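Local coordinates for aminoacyl-tRNA synthetase-interacting multifunctional protein p43 (Plasmodium vivax, PDB 6IPA) that probably binds tRNA through its C-terminal EMAP II-like domain and probably associates with aminoacyl-tRNA synthetases, at residues T44-V56 against S90-N103. Sequence-based numbering, arbitrary orientation.
Sequences TRLNIIVGYVEEV and SEDLLHKYVLVLAN
Ile49 and Val100 exchange two backbone hydrogen bonds, Ile49 N to Val100 O at 2.7 Å and Val100 N to Ile49 O at 2.6 Å. Gly51 and Val98 are joined the same way. Val53 carries the pairing into the type II turn from Leu93 to Lys96: its N donates to Lys96 O at 2.7 Å and its O accepts from His95 N. At the other end, Ala102 N donates to Asn47 O. The side chain of Asn103 takes over from there. Its ND2 donates to Arg45 O at 3.1 Å, in the carbonyl plane, and also bonds Asp154 O, so this amide nitrogen has two acceptors. Its OD1 receives a weak bond from Asn47 N.

Strands 48-58 and 97-101 are antiparallel neighbours in the sheet of the putative tRNA-binding domain, consistent with an OB fold. Strand 66-71 pairs with strand 48-58 around Tyr52 and Glu54, while Ile142 and Gly139 bond Ile48 and Val50.

On one face, Val50 CG1 meets Leu99 CD2 at 3.7 Å, and Leu101 CD1 reaches Leu46 and Ile48. Phe166 and Trp187 add to this packing. On the face of Ile49 and Val98, Ile49 CD1 presses on Ala102 CB at 3.4 Å, and Val98 CG1 meets Val53 CG2.

Tyr52, with CG anti to its N (chi1 -174°), brings CD1 over one face of the Tyr97 ring, 3.8 Å from Tyr97 CE2; the two ring planes meet obliquely, at 41°. The Tyr52 and His95 planes are nearly parallel, at 3°, but slid apart with little overlap. Val56 packs on the start of the turn: its CG2 meets Leu93 CB and Leu94 CD1, and its CG1 lies against Ser90 CB.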
loop_
_atom_site.group_PDB
_atom_site.type_symbol
_atom_site.label_atom_id
_atom_site.label_comp_id
_atom_site.label_asym_id
_atom_site.label_seq_id
_atom_site.Cartn_x
_atom_site.Cartn_y
_atom_site.Cartn_z
ATOM N N THR A 44 4.383 -11.616 -7.980
ATOM C CA THR A 44 3.233 -11.617 -8.893
ATOM C C THR A 44 1.939 -11.880 -8.112
ATOM O O THR A 44 0.843 -11.596 -8.578
ATOM C CB THR A 44 3.434 -12.660 -10.001
ATOM O OG1 THR A 44 3.498 -13.964 -9.420
ATOM C CG2 THR A 44 4.734 -12.382 -10.771
ATOM N N ARG A 45 2.096 -12.392 -6.894
ATOM C CA ARG A 45 0.975 -12.847 -6.088
ATOM C C ARG A 45 0.304 -11.735 -5.310
ATOM O O ARG A 45 -0.832 -11.890 -4.893
ATOM C CB ARG A 45 1.418 -13.945 -5.126
ATOM C CG ARG A 45 1.665 -15.262 -5.821
ATOM C CD ARG A 45 2.129 -16.382 -4.899
ATOM N NE ARG A 45 1.006 -16.859 -4.138
ATOM C CZ ARG A 45 1.073 -17.779 -3.183
ATOM N NH1 ARG A 45 2.241 -18.386 -2.860
ATOM N NH2 ARG A 45 -0.044 -18.096 -2.543
ATOM N N LEU A 46 1.018 -10.622 -5.133
ATOM C CA LEU A 46 0.461 -9.403 -4.586
ATOM C C LEU A 46 -0.241 -8.612 -5.653
ATOM O O LEU A 46 0.312 -8.372 -6.696
ATOM C CB LEU A 46 1.565 -8.495 -3.974
ATOM C CG LEU A 46 2.505 -9.138 -2.971
ATOM C CD1 LEU A 46 3.409 -8.096 -2.365
ATOM C CD2 LEU A 46 1.727 -9.872 -1.910
ATOM N N ASN A 47 -1.431 -8.121 -5.307
ATOM C CA ASN A 47 -2.177 -7.105 -6.113
ATOM C C ASN A 47 -2.081 -5.779 -5.503
ATOM O O ASN A 47 -2.912 -5.468 -4.698
ATOM C CB ASN A 47 -3.658 -7.419 -6.110
ATOM C CG ASN A 47 -4.414 -6.610 -7.088
ATOM O OD1 ASN A 47 -3.883 -6.168 -8.106
ATOM N ND2 ASN A 47 -5.687 -6.448 -6.826
ATOM N N ILE A 48 -1.070 -4.998 -5.879
ATOM C CA ILE A 48 -0.820 -3.658 -5.382
ATOM C C ILE A 48 -1.393 -2.618 -6.348
ATOM O O ILE A 48 -0.961 -2.516 -7.487
ATOM C CB ILE A 48 0.701 -3.431 -5.230
ATOM C CG1 ILE A 48 1.250 -4.274 -4.069
ATOM C CG2 ILE A 48 0.996 -1.965 -4.942
ATOM C CD1 ILE A 48 2.762 -4.416 -4.069
ATOM N N ILE A 49 -2.352 -1.826 -5.906
ATOM C CA ILE A 49 -3.055 -0.923 -6.812
ATOM C C ILE A 49 -3.127 0.513 -6.258
ATOM O O ILE A 49 -3.070 0.723 -5.052
ATOM C CB ILE A 49 -4.444 -1.463 -7.111
ATOM C CG1 ILE A 49 -5.216 -1.649 -5.840
ATOM C CG2 ILE A 49 -4.355 -2.825 -7.821
ATOM C CD1 ILE A 49 -6.646 -2.073 -6.077
ATOM N N VAL A 50 -3.254 1.485 -7.153
ATOM C CA VAL A 50 -3.328 2.865 -6.773
ATOM C C VAL A 50 -4.747 3.220 -6.411
ATOM O O VAL A 50 -5.689 2.892 -7.138
ATOM C CB VAL A 50 -2.861 3.816 -7.857
ATOM C CG1 VAL A 50 -1.541 3.349 -8.445
ATOM C CG2 VAL A 50 -3.869 3.900 -8.954
ATOM N N GLY A 51 -4.873 3.867 -5.262
ATOM C CA GLY A 51 -6.125 4.485 -4.872
ATOM C C GLY A 51 -5.988 5.965 -4.527
ATOM O O GLY A 51 -4.902 6.472 -4.265
ATOM N N TYR A 52 -7.112 6.648 -4.547
ATOM C CA TYR A 52 -7.233 8.060 -4.134
ATOM C C TYR A 52 -7.875 8.072 -2.777
ATOM O O TYR A 52 -8.988 7.554 -2.621
ATOM C CB TYR A 52 -8.184 8.780 -5.066
ATOM C CG TYR A 52 -8.297 10.261 -4.840
ATOM C CD1 TYR A 52 -7.168 11.067 -4.835
ATOM C CD2 TYR A 52 -9.542 10.874 -4.676
ATOM C CE1 TYR A 52 -7.266 12.437 -4.645
ATOM C CE2 TYR A 52 -9.653 12.238 -4.520
ATOM C CZ TYR A 52 -8.505 13.016 -4.498
ATOM O OH TYR A 52 -8.554 14.369 -4.292
ATOM N N VAL A 53 -7.176 8.661 -1.799
ATOM C CA VAL A 53 -7.718 8.793 -0.446
ATOM C C VAL A 53 -8.834 9.863 -0.422
ATOM O O VAL A 53 -8.557 11.063 -0.462
ATOM C CB VAL A 53 -6.602 9.190 0.548
ATOM C CG1 VAL A 53 -7.176 9.350 1.927
ATOM C CG2 VAL A 53 -5.460 8.151 0.543
ATOM N N GLU A 54 -10.088 9.437 -0.382
ATOM C CA GLU A 54 -11.203 10.379 -0.282
ATOM C C GLU A 54 -11.351 11.089 1.068
ATOM O O GLU A 54 -11.629 12.275 1.090
ATOM C CB GLU A 54 -12.482 9.643 -0.589
ATOM C CG GLU A 54 -12.574 9.309 -2.060
ATOM C CD GLU A 54 -13.904 8.733 -2.416
ATOM O OE1 GLU A 54 -14.655 8.393 -1.476
ATOM O OE2 GLU A 54 -14.166 8.595 -3.632
ATOM N N GLU A 55 -11.188 10.355 2.172
ATOM C CA GLU A 55 -11.469 10.841 3.542
ATOM C C GLU A 55 -10.504 10.270 4.573
ATOM O O GLU A 55 -10.198 9.075 4.538
ATOM C CB GLU A 55 -12.865 10.456 4.019
ATOM C CG GLU A 55 -13.988 11.386 3.608
ATOM C CD GLU A 55 -15.338 10.988 4.209
ATOM O OE1 GLU A 55 -15.500 10.975 5.471
ATOM O OE2 GLU A 55 -16.243 10.665 3.408
ATOM N N VAL A 56 -10.058 11.130 5.497
ATOM C CA VAL A 56 -9.368 10.722 6.706
ATOM C C VAL A 56 -10.263 11.003 7.896
ATOM O O VAL A 56 -10.762 12.107 8.052
ATOM C CB VAL A 56 -8.079 11.512 6.905
ATOM C CG1 VAL A 56 -7.244 10.902 8.020
ATOM C CG2 VAL A 56 -7.308 11.532 5.616
ATOM N N SER A 90 -3.783 14.547 9.246
ATOM C CA SER A 90 -4.796 14.145 8.255
ATOM C C SER A 90 -4.551 14.697 6.857
ATOM O O SER A 90 -4.665 13.983 5.854
ATOM C CB SER A 90 -6.193 14.600 8.696
ATOM O OG SER A 90 -6.403 15.977 8.402
ATOM N N GLU A 91 -4.266 15.988 6.775
ATOM C CA GLU A 91 -4.028 16.614 5.476
ATOM C C GLU A 91 -2.779 16.028 4.773
ATOM O O GLU A 91 -2.573 16.265 3.574
ATOM C CB GLU A 91 -3.966 18.145 5.617
ATOM C CG GLU A 91 -2.689 18.704 6.243
ATOM C CD GLU A 91 -2.630 18.666 7.781
ATOM O OE1 GLU A 91 -3.658 18.823 8.489
ATOM O OE2 GLU A 91 -1.503 18.513 8.290
ATOM N N ASP A 92 -1.972 15.256 5.501
ATOM C CA ASP A 92 -0.814 14.559 4.927
ATOM C C ASP A 92 -1.187 13.350 4.065
ATOM O O ASP A 92 -0.406 12.899 3.227
ATOM C CB ASP A 92 0.079 14.057 6.043
ATOM C CG ASP A 92 0.753 15.156 6.744
ATOM O OD1 ASP A 92 1.241 16.047 6.021
ATOM O OD2 ASP A 92 0.769 15.146 7.994
ATOM N N LEU A 93 -2.385 12.844 4.323
ATOM C CA LEU A 93 -2.932 11.696 3.702
ATOM C C LEU A 93 -4.101 12.056 2.765
ATOM O O LEU A 93 -4.311 11.375 1.727
ATOM C CB LEU A 93 -3.458 10.768 4.805
ATOM C CG LEU A 93 -2.534 10.273 5.919
ATOM C CD1 LEU A 93 -3.275 9.386 6.913
ATOM C CD2 LEU A 93 -1.400 9.477 5.312
ATOM N N LEU A 94 -4.869 13.091 3.138
ATOM C CA LEU A 94 -6.108 13.385 2.453
ATOM C C LEU A 94 -5.840 13.666 0.982
ATOM O O LEU A 94 -4.860 14.293 0.617
ATOM C CB LEU A 94 -6.854 14.580 3.113
ATOM C CG LEU A 94 -8.290 14.818 2.626
ATOM C CD1 LEU A 94 -9.219 13.694 3.038
ATOM C CD2 LEU A 94 -8.864 16.124 3.120
ATOM N N HIS A 95 -6.698 13.168 0.112
ATOM C CA HIS A 95 -6.579 13.519 -1.301
ATOM C C HIS A 95 -5.226 13.168 -1.942
ATOM O O HIS A 95 -4.860 13.700 -2.972
ATOM C CB HIS A 95 -6.968 14.986 -1.508
ATOM C CG HIS A 95 -8.432 15.223 -1.310
ATOM N ND1 HIS A 95 -8.978 16.477 -1.097
ATOM C CD2 HIS A 95 -9.471 14.346 -1.268
ATOM C CE1 HIS A 95 -10.281 16.360 -0.941
ATOM N NE2 HIS A 95 -10.613 15.082 -1.050
ATOM N N LYS A 96 -4.513 12.224 -1.340
ATOM C CA LYS A 96 -3.342 11.610 -1.978
ATOM C C LYS A 96 -3.751 10.373 -2.784
ATOM O O LYS A 96 -4.793 9.733 -2.530
ATOM C CB LYS A 96 -2.295 11.193 -0.943
ATOM C CG LYS A 96 -1.719 12.328 -0.129
ATOM C CD LYS A 96 -0.962 13.330 -0.968
ATOM C CE LYS A 96 -0.603 14.535 -0.102
ATOM N NZ LYS A 96 0.168 14.151 1.134
ATOM N N TYR A 97 -2.895 10.076 -3.756
ATOM C CA TYR A 97 -2.914 8.846 -4.547
ATOM C C TYR A 97 -1.964 7.906 -3.825
ATOM O O TYR A 97 -0.781 8.218 -3.669
ATOM C CB TYR A 97 -2.469 9.116 -6.023
ATOM C CG TYR A 97 -3.579 9.708 -6.875
ATOM C CD1 TYR A 97 -4.482 8.898 -7.541
ATOM C CD2 TYR A 97 -3.743 11.080 -6.982
ATOM C CE1 TYR A 97 -5.511 9.438 -8.306
ATOM C CE2 TYR A 97 -4.766 11.635 -7.723
ATOM C CZ TYR A 97 -5.651 10.809 -8.381
ATOM O OH TYR A 97 -6.653 11.367 -9.140
ATOM N N VAL A 98 -2.470 6.761 -3.367
ATOM C CA VAL A 98 -1.632 5.880 -2.553
ATOM C C VAL A 98 -1.574 4.528 -3.222
ATOM O O VAL A 98 -2.291 4.302 -4.224
ATOM C CB VAL A 98 -2.133 5.785 -1.114
ATOM C CG1 VAL A 98 -2.014 7.137 -0.458
ATOM C CG2 VAL A 98 -3.575 5.315 -1.064
ATOM N N LEU A 99 -0.683 3.670 -2.696
ATOM C CA LEU A 99 -0.543 2.281 -3.152
ATOM C C LEU A 99 -1.177 1.329 -2.188
ATOM O O LEU A 99 -0.703 1.158 -1.075
ATOM C CB LEU A 99 0.919 1.916 -3.310
ATOM C CG LEU A 99 1.640 2.740 -4.403
ATOM C CD1 LEU A 99 2.822 1.929 -4.954
ATOM C CD2 LEU A 99 0.750 3.190 -5.561
ATOM N N VAL A 100 -2.264 0.707 -2.617
ATOM C CA VAL A 100 -2.986 -0.236 -1.759
ATOM C C VAL A 100 -2.691 -1.670 -2.137
ATOM O O VAL A 100 -2.899 -2.036 -3.295
ATOM C CB VAL A 100 -4.523 -0.009 -1.872
ATOM C CG1 VAL A 100 -5.276 -0.989 -0.991
ATOM C CG2 VAL A 100 -4.863 1.422 -1.478
ATOM N N LEU A 101 -2.238 -2.471 -1.168
ATOM C CA LEU A 101 -2.256 -3.949 -1.253
ATOM C C LEU A 101 -3.703 -4.430 -1.138
ATOM O O LEU A 101 -4.216 -4.712 -0.050
ATOM C CB LEU A 101 -1.375 -4.611 -0.168
ATOM C CG LEU A 101 -1.378 -6.146 -0.139
ATOM C CD1 LEU A 101 -0.945 -6.702 -1.475
ATOM C CD2 LEU A 101 -0.453 -6.749 0.929
ATOM N N ALA A 102 -4.351 -4.568 -2.289
ATOM C CA ALA A 102 -5.795 -4.850 -2.365
ATOM C C ALA A 102 -6.291 -6.230 -1.977
ATOM O O ALA A 102 -7.452 -6.390 -1.616
ATOM C CB ALA A 102 -6.262 -4.532 -3.774
ATOM N N ASN A 103 -5.433 -7.246 -2.030
ATOM C CA ASN A 103 -5.902 -8.640 -1.923
ATOM C C ASN A 103 -5.747 -9.334 -0.597
ATOM O O ASN A 103 -5.992 -10.553 -0.480
ATOM C CB ASN A 103 -5.349 -9.505 -3.045
ATOM C CG ASN A 103 -3.836 -9.708 -2.998
ATOM O OD1 ASN A 103 -3.067 -8.879 -2.492
ATOM N ND2 ASN A 103 -3.402 -10.823 -3.552
#